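PDB 3TUF: stage III sporulation protein AH from Bacillus subtilis, which forms, together with SpoIIQ, an intercellular channel between mother cell and forespore through which sigma-G-directed gene expression in the forespore is triggered during sporulation. Local coordinates for residues S97-E102 / N152-K157. Residues are numbered along the deposited sequence; the frame is centred on the assembly and turned at random.
Sequences SKEREE and NAEGDK
Glu99 and Glu154 meet through one carboxylate oxygen each: OE2 of Glu99 lies 2.5 Å from OE2 of Glu154. The side chains come from opposite directions, and their carboxylate planes are inclined by 18°, close to coplanar. Two acidic groups this near would probably repel each other if both are charged. The CA atoms of Glu99 and Glu154 are 11.9 Å apart, and two glutamates, each with two methylenes before the carboxylate, cover a separation at which aspartates would fall short. CG of Glu154 stands anti to the backbone N (chi1 -161°), and the extended chain beyond carries its carboxylate out from the loop toward the helix. An alanine at Glu99 would remove the facing carboxylate and is likely to leave a gap between helix and loop, with the OE2 end of Glu154 freer to shift. The pair lies where helix 84-107 passes the loop of the β-hairpin formed by strands 149-152 and 157-163. Arg96, on the same helix as Glu99, links helix and loop by its salt bridge to Glu154 OE1 and probably eases the crowding of negative charge. Behind Glu154, an Asx turn shapes the loop: asparagine's short side chain sets Asn152 OD1 where Glu154 N can donate to it at 2.9 Å, in a fairly straight bond (N-H...O 159°). Asn152 ND2 in turn bonds to Tyr88 OH, while the backbone N of Ala153 hydrogen-bonds to Glu134 OE2 on helix 114-143.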
loop_
_atom_site.group_PDB
_atom_site.type_symbol
_atom_site.label_atom_id
_atom_site.label_comp_id
_atom_site.label_asym_id
_atom_site.label_seq_id
_atom_site.Cartn_x
_atom_site.Cartn_y
_atom_site.Cartn_z
ATOM N N SER B 97 8.234 -5.904 3.249
ATOM C CA SER B 97 9.422 -5.061 3.507
ATOM C C SER B 97 10.687 -5.811 3.239
ATOM O O SER B 97 11.576 -5.330 2.502
ATOM C CB SER B 97 9.510 -4.692 4.966
ATOM O OG SER B 97 8.759 -3.543 5.167
ATOM N N LYS B 98 10.751 -6.976 3.895
ATOM C CA LYS B 98 11.841 -7.890 3.764
ATOM C C LYS B 98 12.007 -8.206 2.322
ATOM O O LYS B 98 13.122 -8.099 1.792
ATOM C CB LYS B 98 11.566 -9.185 4.520
ATOM C CG LYS B 98 12.110 -9.155 5.926
ATOM C CD LYS B 98 11.481 -10.284 6.846
ATOM C CE LYS B 98 10.219 -9.794 7.647
ATOM N NZ LYS B 98 9.291 -10.903 8.078
ATOM N N GLU B 99 10.902 -8.598 1.680
ATOM C CA GLU B 99 10.937 -8.801 0.237
ATOM C C GLU B 99 11.637 -7.677 -0.553
ATOM O O GLU B 99 12.622 -7.958 -1.263
ATOM C CB GLU B 99 9.550 -8.957 -0.285
ATOM C CG GLU B 99 9.151 -10.352 -0.479
ATOM C CD GLU B 99 8.280 -10.470 -1.724
ATOM O OE1 GLU B 99 8.863 -10.517 -2.839
ATOM O OE2 GLU B 99 7.029 -10.487 -1.593
ATOM N N ARG B 100 11.140 -6.433 -0.429
ATOM C CA ARG B 100 11.685 -5.304 -1.199
ATOM C C ARG B 100 13.145 -5.163 -0.938
ATOM O O ARG B 100 13.930 -4.948 -1.854
ATOM C CB ARG B 100 11.048 -3.984 -0.811
ATOM C CG ARG B 100 9.594 -3.885 -1.150
ATOM C CD ARG B 100 9.058 -2.476 -0.894
ATOM N NE ARG B 100 8.767 -2.151 0.524
ATOM C CZ ARG B 100 7.660 -2.524 1.187
ATOM N NH1 ARG B 100 6.713 -3.265 0.582
ATOM N NH2 ARG B 100 7.506 -2.154 2.450
ATOM N N GLU B 101 13.502 -5.286 0.334
ATOM C CA GLU B 101 14.879 -5.157 0.735
ATOM C C GLU B 101 15.819 -6.165 0.019
ATOM O O GLU B 101 16.961 -5.832 -0.360
ATOM C CB GLU B 101 14.956 -5.331 2.229
ATOM C CG GLU B 101 16.011 -6.331 2.591
ATOM C CD GLU B 101 16.561 -6.138 3.960
ATOM O OE1 GLU B 101 15.871 -5.494 4.788
ATOM O OE2 GLU B 101 17.688 -6.634 4.197
ATOM N N GLU B 102 15.329 -7.388 -0.157
ATOM C CA GLU B 102 16.121 -8.403 -0.792
ATOM C C GLU B 102 16.217 -8.178 -2.280
ATOM O O GLU B 102 17.327 -8.216 -2.852
ATOM C CB GLU B 102 15.568 -9.763 -0.472
ATOM C CG GLU B 102 16.238 -10.354 0.754
ATOM C CD GLU B 102 15.304 -11.203 1.614
ATOM O OE1 GLU B 102 14.393 -11.871 1.061
ATOM O OE2 GLU B 102 15.494 -11.203 2.858
ATOM N N ASN B 152 -5.097 -9.891 -0.849
ATOM C CA ASN B 152 -3.726 -10.280 -1.094
ATOM C C ASN B 152 -3.706 -10.818 -2.494
ATOM O O ASN B 152 -4.374 -11.824 -2.803
ATOM C CB ASN B 152 -3.213 -11.293 -0.026
ATOM C CG ASN B 152 -1.806 -11.858 -0.351
ATOM O OD1 ASN B 152 -1.365 -11.953 -1.499
ATOM N ND2 ASN B 152 -1.111 -12.265 0.687
ATOM N N ALA B 153 -2.952 -10.131 -3.336
ATOM C CA ALA B 153 -3.005 -10.359 -4.765
ATOM C C ALA B 153 -1.684 -10.913 -5.219
ATOM O O ALA B 153 -1.336 -10.871 -6.406
ATOM C CB ALA B 153 -3.293 -9.050 -5.478
ATOM N N GLU B 154 -0.929 -11.442 -4.274
ATOM C CA GLU B 154 0.463 -11.735 -4.579
ATOM C C GLU B 154 0.758 -12.985 -5.418
ATOM O O GLU B 154 1.688 -12.961 -6.235
ATOM C CB GLU B 154 1.301 -11.753 -3.329
ATOM C CG GLU B 154 2.734 -11.608 -3.651
ATOM C CD GLU B 154 3.559 -11.465 -2.395
ATOM O OE1 GLU B 154 3.019 -11.742 -1.262
ATOM O OE2 GLU B 154 4.745 -11.072 -2.555
ATOM N N GLY B 155 0.021 -14.060 -5.229
ATOM C CA GLY B 155 0.448 -15.300 -5.858
ATOM C C GLY B 155 -0.347 -15.743 -7.076
ATOM O O GLY B 155 -0.651 -14.952 -7.960
ATOM N N ASP B 156 -0.660 -17.037 -7.101
ATOM C CA ASP B 156 -1.461 -17.640 -8.142
ATOM C C ASP B 156 -2.941 -17.372 -7.920
ATOM O O ASP B 156 -3.728 -17.444 -8.850
ATOM C CB ASP B 156 -1.241 -19.147 -8.141
ATOM C CG ASP B 156 0.014 -19.573 -8.911
ATOM O OD1 ASP B 156 0.589 -18.723 -9.647
ATOM O OD2 ASP B 156 0.405 -20.771 -8.787
ATOM N N LYS B 157 -3.324 -17.096 -6.686
ATOM C CA LYS B 157 -4.690 -16.891 -6.377
ATOM C C LYS B 157 -4.692 -15.501 -5.815
ATOM O O LYS B 157 -3.632 -15.020 -5.364
ATOM C CB LYS B 157 -5.064 -17.855 -5.288
ATOM C CG LYS B 157 -6.523 -18.206 -5.296
ATOM C CD LYS B 157 -7.085 -18.381 -3.900
ATOM C CE LYS B 157 -6.737 -19.736 -3.342
ATOM N NZ LYS B 157 -7.707 -20.091 -2.255
#